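Local coordinates for protein D-alanine--D-alanine ligase (Acinetobacter baumannii ACICU, PDB 5D8D) that joins two D-alanine molecules at the expense of ATP to make D-alanyl-D-alanine, a building block of bacterial peptidoglycan, at residues A[3-14]-A[35-46]; A[63-71]-A[269-277]. All coordinates share one frame; numbering follows the deposited sequence.

Contacts 1 and 2 lie in series along the chain, their centres about 18 Å apart. Contact 1 pairs the first two strands of the N-terminal parallel sheet, 9-13 and 41-45, which helix 21-37 connects. The third strand, 60-63, flanks strand 9-13 on its other side and runs straight into the loop of contact 2. There the N-terminal region meets residues 269-277, at the end of strand 264-270 of the ATP-grasp part and just beyond; the centre of this contact lies about 7 Å from that of the chain. The two contacts touch where Leu-13 O lies 3.1 Å from Val-64 N, probably a hydrogen bond. The peripheral sheet thus leads directly into the loop beside the predicted metal- and ATP-binding region.

Contact 1: A[3-14]-A[35-46]; sequences NATKFGKVAVLL and LLRSGVQAEAFD
Val-10 and Val-12 of strand 9-13 alternate with Gln-41, Glu-43 and Phe-45 in the hydrogen-bond pattern of parallel strands. Val-10 N gives to Gln-41 O, Glu-43 N to Val-10 O, Val-12 N to Glu-43 O and Phe-45 N to Val-12 O, before Leu-14 N closes the run on Phe-45 O (3.1 Å). Helix 21-37 makes the connection between the strands, a classic beta-alpha-beta crossover. It ends in a Schellman motif whose C-prime residue, Gly-39, has the positive phi that glycine adopts readily.

Away from the strands, Asn-3 reaches across with its amide. Its ND2 meets Ser-38 O at 2.8 Å, nearly straight (173°) and in the planes of both the carbonyl and the amide. Gln-41 NE2 makes a weak bond to Ala-4 O.

Apolar packing divides between the two sheet faces. On the face of Val-10, Val-12 and Ala-42, CG1 of Val-10 presses on Val-40 CG2 at 3.6 Å, the two valines crossing at about a right angle. With CG2 anti to the carbonyl carbon, Val-12 turns that methyl onto Leu-35 CD1 (3.7 Å), while the small Ala-42 packs on Leu-32 of helix 21-37. On the other face, Leu-13 and Phe-45 lie side by side, Leu-13 CD1 being 3.6 Å from Phe-45 CB.

Charge gathers toward the margin. Lys-9 NZ forms a long salt bridge with Glu-43 OE1 (4.0 Å), an oxygen that also bonds Tyr-58 OH. Asp-46 serves the loop after strand 9-13: OD1 takes the backbone N of Gly-16 and OD2 pairs with Arg-21.

The pairing therefore rests mainly on backbone bonds and apolar packing, and the long ion pair probably adds only modestly to it.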
loop_
_atom_site.group_PDB
_atom_site.type_symbol
_atom_site.label_atom_id
_atom_site.label_comp_id
_atom_site.label_asym_id
_atom_site.label_seq_id
_atom_site.Cartn_x
_atom_site.Cartn_y
_atom_site.Cartn_z
ATOM N N ASN A 3 -9.393 14.292 -30.552
ATOM C CA ASN A 3 -8.777 13.397 -29.586
ATOM C C ASN A 3 -7.231 13.269 -29.741
ATOM O O ASN A 3 -6.538 13.119 -28.745
ATOM C CB ASN A 3 -9.481 12.017 -29.560
ATOM C CG ASN A 3 -10.888 12.039 -28.868
ATOM O OD1 ASN A 3 -11.185 12.876 -27.994
ATOM N ND2 ASN A 3 -11.737 11.078 -29.245
ATOM N N ALA A 4 -6.675 13.356 -30.946
ATOM C CA ALA A 4 -5.198 13.304 -31.076
ATOM C C ALA A 4 -4.534 14.453 -30.317
ATOM O O ALA A 4 -3.478 14.272 -29.692
ATOM C CB ALA A 4 -4.750 13.296 -32.534
ATOM N N THR A 5 -5.168 15.627 -30.366
ATOM C CA THR A 5 -4.662 16.810 -29.670
ATOM C C THR A 5 -4.834 16.630 -28.175
ATOM O O THR A 5 -3.855 16.582 -27.453
ATOM C CB THR A 5 -5.365 18.087 -30.176
ATOM O OG1 THR A 5 -4.791 18.443 -31.441
ATOM C CG2 THR A 5 -5.224 19.270 -29.201
ATOM N N LYS A 6 -6.090 16.480 -27.760
ATOM C CA LYS A 6 -6.553 16.404 -26.364
ATOM C C LYS A 6 -5.734 15.495 -25.461
ATOM O O LYS A 6 -5.482 15.861 -24.332
ATOM C CB LYS A 6 -8.016 15.929 -26.364
ATOM C CG LYS A 6 -8.732 15.842 -25.024
ATOM C CD LYS A 6 -10.223 16.150 -25.199
ATOM C CE LYS A 6 -11.091 15.818 -23.984
ATOM N NZ LYS A 6 -11.753 14.473 -24.092
ATOM N N PHE A 7 -5.338 14.324 -25.963
ATOM C CA PHE A 7 -4.563 13.310 -25.204
ATOM C C PHE A 7 -3.089 13.161 -25.583
ATOM O O PHE A 7 -2.331 12.519 -24.819
ATOM C CB PHE A 7 -5.214 11.921 -25.305
ATOM C CG PHE A 7 -6.628 11.875 -24.793
ATOM C CD1 PHE A 7 -6.894 11.912 -23.430
ATOM C CD2 PHE A 7 -7.703 11.776 -25.666
ATOM C CE1 PHE A 7 -8.207 11.854 -22.961
ATOM C CE2 PHE A 7 -9.005 11.709 -25.199
ATOM C CZ PHE A 7 -9.250 11.752 -23.843
ATOM N N GLY A 8 -2.666 13.699 -26.733
ATOM C CA GLY A 8 -1.257 13.577 -27.108
ATOM C C GLY A 8 -0.894 12.093 -27.215
ATOM O O GLY A 8 -1.728 11.295 -27.641
ATOM N N LYS A 9 0.330 11.714 -26.824
ATOM C CA LYS A 9 0.800 10.336 -27.060
ATOM C C LYS A 9 0.400 9.506 -25.874
ATOM O O LYS A 9 0.790 9.844 -24.778
ATOM C CB LYS A 9 2.297 10.253 -27.311
ATOM C CG LYS A 9 2.706 10.803 -28.657
ATOM C CD LYS A 9 4.168 10.536 -28.996
ATOM C CE LYS A 9 4.380 9.136 -29.557
ATOM N NZ LYS A 9 5.721 8.612 -29.166
ATOM N N VAL A 10 -0.411 8.448 -26.081
ATOM C CA VAL A 10 -0.808 7.601 -24.977
ATOM C C VAL A 10 -0.188 6.252 -25.081
ATOM O O VAL A 10 -0.158 5.682 -26.144
ATOM C CB VAL A 10 -2.330 7.628 -24.622
ATOM C CG1 VAL A 10 -3.151 8.530 -25.516
ATOM C CG2 VAL A 10 -2.919 6.250 -24.400
ATOM N N ALA A 11 0.328 5.766 -23.944
ATOM C CA ALA A 11 0.860 4.418 -23.832
ATOM C C ALA A 11 -0.172 3.500 -23.206
ATOM O O ALA A 11 -0.638 3.765 -22.108
ATOM C CB ALA A 11 2.118 4.411 -22.995
ATOM N N VAL A 12 -0.523 2.428 -23.904
ATOM C CA VAL A 12 -1.387 1.402 -23.354
ATOM C C VAL A 12 -0.480 0.319 -22.806
ATOM O O VAL A 12 0.176 -0.416 -23.568
ATOM C CB VAL A 12 -2.336 0.855 -24.397
ATOM C CG1 VAL A 12 -3.143 -0.302 -23.828
ATOM C CG2 VAL A 12 -3.265 1.970 -24.840
ATOM N N LEU A 13 -0.454 0.247 -21.480
ATOM C CA LEU A 13 0.465 -0.601 -20.753
ATOM C C LEU A 13 -0.178 -1.976 -20.641
ATOM O O LEU A 13 -1.229 -2.099 -20.033
ATOM C CB LEU A 13 0.772 0.019 -19.361
ATOM C CG LEU A 13 2.085 0.741 -18.923
ATOM C CD1 LEU A 13 3.063 1.046 -20.014
ATOM C CD2 LEU A 13 1.803 2.002 -18.130
ATOM N N LEU A 14 0.453 -3.000 -21.218
ATOM C CA LEU A 14 -0.176 -4.322 -21.411
ATOM C C LEU A 14 0.838 -5.473 -21.345
ATOM O O LEU A 14 2.019 -5.291 -21.597
ATOM C CB LEU A 14 -0.902 -4.362 -22.761
ATOM C CG LEU A 14 -0.121 -4.731 -24.053
ATOM C CD1 LEU A 14 -1.027 -4.792 -25.269
ATOM C CD2 LEU A 14 0.975 -3.749 -24.348
ATOM N N LEU A 35 -9.130 2.845 -28.557
ATOM C CA LEU A 35 -8.594 4.199 -28.511
ATOM C C LEU A 35 -8.285 4.649 -29.920
ATOM O O LEU A 35 -8.729 5.719 -30.312
ATOM C CB LEU A 35 -7.368 4.294 -27.592
ATOM C CG LEU A 35 -7.669 4.022 -26.112
ATOM C CD1 LEU A 35 -6.385 3.988 -25.291
ATOM C CD2 LEU A 35 -8.701 5.002 -25.525
ATOM N N LEU A 36 -7.634 3.799 -30.721
ATOM C CA LEU A 36 -7.325 4.140 -32.140
ATOM C C LEU A 36 -8.572 4.431 -32.989
ATOM O O LEU A 36 -8.610 5.416 -33.740
ATOM C CB LEU A 36 -6.526 3.026 -32.789
ATOM C CG LEU A 36 -5.096 2.853 -32.275
ATOM C CD1 LEU A 36 -4.497 1.529 -32.688
ATOM C CD2 LEU A 36 -4.215 3.981 -32.805
ATOM N N ARG A 37 -9.618 3.623 -32.860
ATOM C CA ARG A 37 -10.891 3.945 -33.557
ATOM C C ARG A 37 -11.362 5.336 -33.202
ATOM O O ARG A 37 -11.983 5.994 -34.020
ATOM C CB ARG A 37 -12.013 3.018 -33.137
ATOM C CG ARG A 37 -12.078 1.695 -33.859
ATOM C CD ARG A 37 -13.045 0.835 -33.059
ATOM N NE ARG A 37 -12.625 -0.540 -33.153
ATOM C CZ ARG A 37 -12.662 -1.429 -32.185
ATOM N NH1 ARG A 37 -13.142 -1.119 -30.973
ATOM N NH2 ARG A 37 -12.243 -2.673 -32.464
ATOM N N SER A 38 -11.130 5.734 -31.946
ATOM C CA SER A 38 -11.563 7.033 -31.415
ATOM C C SER A 38 -10.615 8.193 -31.759
ATOM O O SER A 38 -10.783 9.307 -31.263
ATOM C CB SER A 38 -11.759 6.951 -29.905
ATOM O OG SER A 38 -12.518 5.826 -29.542
ATOM N N GLY A 39 -9.607 7.934 -32.582
ATOM C CA GLY A 39 -8.650 8.968 -32.988
ATOM C C GLY A 39 -7.613 9.359 -31.963
ATOM O O GLY A 39 -6.913 10.362 -32.182
ATOM N N VAL A 40 -7.460 8.589 -30.878
ATOM C CA VAL A 40 -6.359 8.865 -29.937
ATOM C C VAL A 40 -5.070 8.189 -30.415
ATOM O O VAL A 40 -5.131 7.159 -31.045
ATOM C CB VAL A 40 -6.655 8.626 -28.426
ATOM C CG1 VAL A 40 -8.118 8.395 -28.112
ATOM C CG2 VAL A 40 -5.760 7.559 -27.846
ATOM N N GLN A 41 -3.928 8.816 -30.170
ATOM C CA GLN A 41 -2.630 8.307 -30.637
ATOM C C GLN A 41 -2.149 7.316 -29.615
ATOM O O GLN A 41 -1.311 7.656 -28.805
ATOM C CB GLN A 41 -1.532 9.389 -30.720
ATOM C CG GLN A 41 -1.640 10.438 -31.799
ATOM C CD GLN A 41 -0.541 11.480 -31.620
ATOM O OE1 GLN A 41 0.652 11.156 -31.676
ATOM N NE2 GLN A 41 -0.937 12.723 -31.341
ATOM N N ALA A 42 -2.656 6.098 -29.662
ATOM C CA ALA A 42 -2.276 5.061 -28.696
ATOM C C ALA A 42 -1.206 4.115 -29.274
ATOM O O ALA A 42 -1.184 3.869 -30.483
ATOM C CB ALA A 42 -3.502 4.293 -28.294
ATOM N N GLU A 43 -0.331 3.603 -28.403
ATOM C CA GLU A 43 0.683 2.598 -28.769
ATOM C C GLU A 43 0.781 1.589 -27.650
ATOM O O GLU A 43 0.818 1.932 -26.478
ATOM C CB GLU A 43 2.059 3.231 -29.017
ATOM C CG GLU A 43 2.040 4.421 -29.974
ATOM C CD GLU A 43 3.418 5.073 -30.228
ATOM O OE1 GLU A 43 4.348 4.890 -29.412
ATOM O OE2 GLU A 43 3.569 5.790 -31.259
ATOM N N ALA A 44 0.810 0.330 -28.001
ATOM C CA ALA A 44 1.162 -0.688 -27.029
ATOM C C ALA A 44 2.557 -0.454 -26.357
ATOM O O ALA A 44 3.529 -0.046 -26.992
ATOM C CB ALA A 44 1.119 -2.050 -27.719
ATOM N N PHE A 45 2.638 -0.694 -25.051
ATOM C CA PHE A 45 3.891 -0.612 -24.319
ATOM C C PHE A 45 3.870 -1.786 -23.401
ATOM O O PHE A 45 3.079 -1.809 -22.450
ATOM C CB PHE A 45 3.935 0.679 -23.503
ATOM C CG PHE A 45 5.288 1.020 -22.966
ATOM C CD1 PHE A 45 5.931 0.202 -22.057
ATOM C CD2 PHE A 45 5.899 2.190 -23.333
ATOM C CE1 PHE A 45 7.168 0.522 -21.559
ATOM C CE2 PHE A 45 7.133 2.516 -22.838
ATOM C CZ PHE A 45 7.764 1.689 -21.943
ATOM N N ASP A 46 4.752 -2.739 -23.664
ATOM C CA ASP A 46 4.833 -3.936 -22.877
ATOM C C ASP A 46 6.056 -3.854 -22.002
ATOM O O ASP A 46 7.167 -4.081 -22.504
ATOM C CB ASP A 46 4.891 -5.193 -23.762
ATOM C CG ASP A 46 4.734 -6.461 -22.955
ATOM O OD1 ASP A 46 4.824 -6.409 -21.692
ATOM O OD2 ASP A 46 4.499 -7.517 -23.564
#

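Contact 2: A[63-71]-A[269-277]; sequences IVLHGRGGE and VNTVPGMTS
The loop after strand 60-63 meets the end of strand 264-270 of the ATP-grasp part beside the predicted metal site, and Val-272 is pushed between Leu-65, His-66 and Glu-71 of that loop. One methyl, CG1, rests on the aliphatic part of Glu-71, 3.5 Å from Glu-71 CG. The other, CG2, lies 3.3 Å from Leu-65 O and close against the His-66 ring. A beta-branched residue suits this place because its two methyls can face different partners.

His-66 adds the polar link. Its ND1 donates to Val-272 O at 2.9 Å, a bent bond (135°) in which the nitrogen stands above the carbonyl plane. Pro-273 O sits near the ring's plane at its edge, 3.2 Å from His-66 CE1. The imidazole's other nitrogen, NE2, bonds Ser-27 OG of helix 21-37, which should fix the ring's rotation, and Val-64 O lies over the rim of one face.

Asn-270, with Glu-268 on the same strand, is a predicted ligand of one of two magnesium or manganese ions. Asn-270 OD1 lies 3.5 Å from Glu-71 OE1, two acceptors not bonded to each other. Glu-71 holds its CG anti to the backbone N (chi1 -161°) and is extended beyond it, which carries the carboxylate back to its own loop, where OE2 receives Gly-67 N at 2.9 Å. Gly-67 O in turn accepts both Gly-70 N and Glu-71 N. Gly-67 and Gly-69 have positive phi, which favours glycine. Farther along, Val-64 CG2 touches Met-275 CG at 4.1 Å, the thioether continuing toward helix 292-301.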
loop_
_atom_site.group_PDB
_atom_site.type_symbol
_atom_site.label_atom_id
_atom_site.label_comp_id
_atom_site.label_asym_id
_atom_site.label_seq_id
_atom_site.Cartn_x
_atom_site.Cartn_y
_atom_site.Cartn_z
ATOM N N ILE A 63 -3.533 1.998 -18.047
ATOM C CA ILE A 63 -2.940 0.799 -17.427
ATOM C C ILE A 63 -3.932 -0.357 -17.483
ATOM O O ILE A 63 -5.061 -0.272 -17.006
ATOM C CB ILE A 63 -2.548 1.005 -15.955
ATOM C CG1 ILE A 63 -1.507 2.146 -15.804
ATOM C CG2 ILE A 63 -1.995 -0.296 -15.371
ATOM C CD1 ILE A 63 -1.257 2.594 -14.387
ATOM N N VAL A 64 -3.477 -1.464 -18.044
ATOM C CA VAL A 64 -4.300 -2.635 -18.167
ATOM C C VAL A 64 -3.388 -3.858 -17.986
ATOM O O VAL A 64 -3.600 -4.925 -18.574
ATOM C CB VAL A 64 -5.071 -2.466 -19.487
ATOM C CG1 VAL A 64 -4.513 -3.286 -20.625
ATOM C CG2 VAL A 64 -6.544 -2.611 -19.281
ATOM N N LEU A 65 -2.404 -3.686 -17.086
ATOM C CA LEU A 65 -1.539 -4.756 -16.586
ATOM C C LEU A 65 -2.225 -5.392 -15.398
ATOM O O LEU A 65 -2.347 -4.771 -14.379
ATOM C CB LEU A 65 -0.212 -4.173 -16.081
ATOM C CG LEU A 65 0.732 -3.575 -17.103
ATOM C CD1 LEU A 65 1.771 -2.676 -16.454
ATOM C CD2 LEU A 65 1.414 -4.693 -17.878
ATOM N N HIS A 66 -2.634 -6.642 -15.506
ATOM C CA HIS A 66 -3.256 -7.312 -14.395
ATOM C C HIS A 66 -2.208 -8.055 -13.570
ATOM O O HIS A 66 -1.218 -8.584 -14.113
ATOM C CB HIS A 66 -4.331 -8.264 -14.887
ATOM C CG HIS A 66 -5.239 -7.657 -15.887
ATOM N ND1 HIS A 66 -6.039 -6.578 -15.601
ATOM C CD2 HIS A 66 -5.449 -7.941 -17.186
ATOM C CE1 HIS A 66 -6.730 -6.241 -16.671
ATOM N NE2 HIS A 66 -6.384 -7.048 -17.651
ATOM N N GLY A 67 -2.458 -8.089 -12.259
ATOM C CA GLY A 67 -1.629 -8.806 -11.299
ATOM C C GLY A 67 -0.311 -8.117 -10.940
ATOM O O GLY A 67 -0.119 -6.924 -11.161
ATOM N N ARG A 68 0.590 -8.922 -10.396
ATOM C CA ARG A 68 1.882 -8.509 -9.866
ATOM C C ARG A 68 2.580 -7.635 -10.896
ATOM O O ARG A 68 2.672 -7.968 -12.063
ATOM C CB ARG A 68 2.670 -9.769 -9.432
ATOM C CG ARG A 68 4.175 -9.705 -9.112
ATOM C CD ARG A 68 5.023 -10.137 -10.318
ATOM N NE ARG A 68 6.037 -11.173 -10.058
ATOM C CZ ARG A 68 7.334 -10.960 -9.784
ATOM N NH1 ARG A 68 7.854 -9.726 -9.671
ATOM N NH2 ARG A 68 8.134 -12.017 -9.594
ATOM N N GLY A 69 2.979 -6.456 -10.455
ATOM C CA GLY A 69 3.641 -5.484 -11.308
ATOM C C GLY A 69 2.736 -4.339 -11.714
ATOM O O GLY A 69 3.194 -3.222 -11.868
ATOM N N GLY A 70 1.455 -4.624 -11.891
ATOM C CA GLY A 70 0.539 -3.696 -12.560
ATOM C C GLY A 70 -0.587 -3.180 -11.742
ATOM O O GLY A 70 -1.022 -2.075 -11.946
ATOM N N GLU A 71 -1.023 -4.004 -10.810
ATOM C CA GLU A 71 -2.159 -3.775 -9.954
ATOM C C GLU A 71 -1.743 -3.510 -8.476
ATOM O O GLU A 71 -2.571 -3.177 -7.644
ATOM C CB GLU A 71 -2.968 -5.071 -10.057
ATOM C CG GLU A 71 -4.423 -5.034 -9.659
ATOM C CD GLU A 71 -5.115 -6.362 -9.940
ATOM O OE1 GLU A 71 -5.948 -6.760 -9.090
ATOM O OE2 GLU A 71 -4.816 -7.011 -10.987
ATOM N N VAL A 269 -11.597 -5.751 -3.714
ATOM C CA VAL A 269 -11.533 -4.638 -4.662
ATOM C C VAL A 269 -10.609 -5.058 -5.784
ATOM O O VAL A 269 -9.661 -5.858 -5.553
ATOM C CB VAL A 269 -11.039 -3.310 -4.015
ATOM C CG1 VAL A 269 -9.579 -3.396 -3.557
ATOM C CG2 VAL A 269 -11.166 -2.170 -4.988
ATOM N N ASN A 270 -10.915 -4.547 -6.988
ATOM C CA ASN A 270 -10.089 -4.743 -8.163
ATOM C C ASN A 270 -9.830 -3.428 -8.796
ATOM O O ASN A 270 -10.760 -2.789 -9.254
ATOM C CB ASN A 270 -10.763 -5.660 -9.136
ATOM C CG ASN A 270 -9.835 -6.124 -10.218
ATOM O OD1 ASN A 270 -8.821 -5.473 -10.549
ATOM N ND2 ASN A 270 -10.168 -7.265 -10.792
ATOM N N THR A 271 -8.559 -3.010 -8.788
ATOM C CA THR A 271 -8.118 -1.696 -9.321
ATOM C C THR A 271 -7.620 -1.661 -10.776
ATOM O O THR A 271 -7.415 -0.561 -11.304
ATOM C CB THR A 271 -6.979 -1.112 -8.487
ATOM O OG1 THR A 271 -5.919 -2.059 -8.427
ATOM C CG2 THR A 271 -7.446 -0.788 -7.118
ATOM N N VAL A 272 -7.375 -2.822 -11.390
ATOM C CA VAL A 272 -7.270 -2.930 -12.890
ATOM C C VAL A 272 -8.094 -4.106 -13.439
ATOM O O VAL A 272 -7.606 -5.220 -13.600
ATOM C CB VAL A 272 -5.792 -2.764 -13.441
ATOM C CG1 VAL A 272 -4.719 -2.922 -12.382
ATOM C CG2 VAL A 272 -5.465 -3.613 -14.656
ATOM N N PRO A 273 -9.388 -3.868 -13.677
ATOM C CA PRO A 273 -10.198 -4.944 -14.204
ATOM C C PRO A 273 -9.905 -5.281 -15.658
ATOM O O PRO A 273 -9.375 -4.445 -16.416
ATOM C CB PRO A 273 -11.623 -4.415 -14.094
ATOM C CG PRO A 273 -11.564 -3.302 -13.124
ATOM C CD PRO A 273 -10.206 -2.721 -13.255
ATOM N N GLY A 274 -10.282 -6.502 -16.032
ATOM C CA GLY A 274 -10.308 -6.934 -17.389
ATOM C C GLY A 274 -11.041 -5.982 -18.324
ATOM O O GLY A 274 -12.013 -5.293 -17.947
ATOM N N MET A 275 -10.473 -5.870 -19.527
ATOM C CA MET A 275 -11.115 -5.239 -20.631
ATOM C C MET A 275 -11.152 -6.219 -21.818
ATOM O O MET A 275 -11.347 -5.810 -22.974
ATOM C CB MET A 275 -10.412 -3.909 -20.919
ATOM C CG MET A 275 -10.642 -2.873 -19.810
ATOM S SD MET A 275 -12.286 -2.132 -19.808
ATOM C CE MET A 275 -12.113 -0.902 -21.084
ATOM N N THR A 276 -11.024 -7.517 -21.530
ATOM C CA THR A 276 -11.302 -8.526 -22.535
ATOM C C THR A 276 -12.789 -8.549 -22.919
ATOM O O THR A 276 -13.659 -8.024 -22.226
ATOM C CB THR A 276 -10.999 -9.943 -22.078
ATOM O OG1 THR A 276 -12.016 -10.370 -21.161
ATOM C CG2 THR A 276 -9.621 -10.030 -21.458
ATOM N N SER A 277 -13.070 -9.227 -24.019
ATOM C CA SER A 277 -14.420 -9.275 -24.559
ATOM C C SER A 277 -15.441 -10.053 -23.656
ATOM O O SER A 277 -16.628 -9.852 -23.816
ATOM C CB SER A 277 -14.368 -9.826 -25.980
ATOM O OG SER A 277 -14.178 -11.221 -25.889
#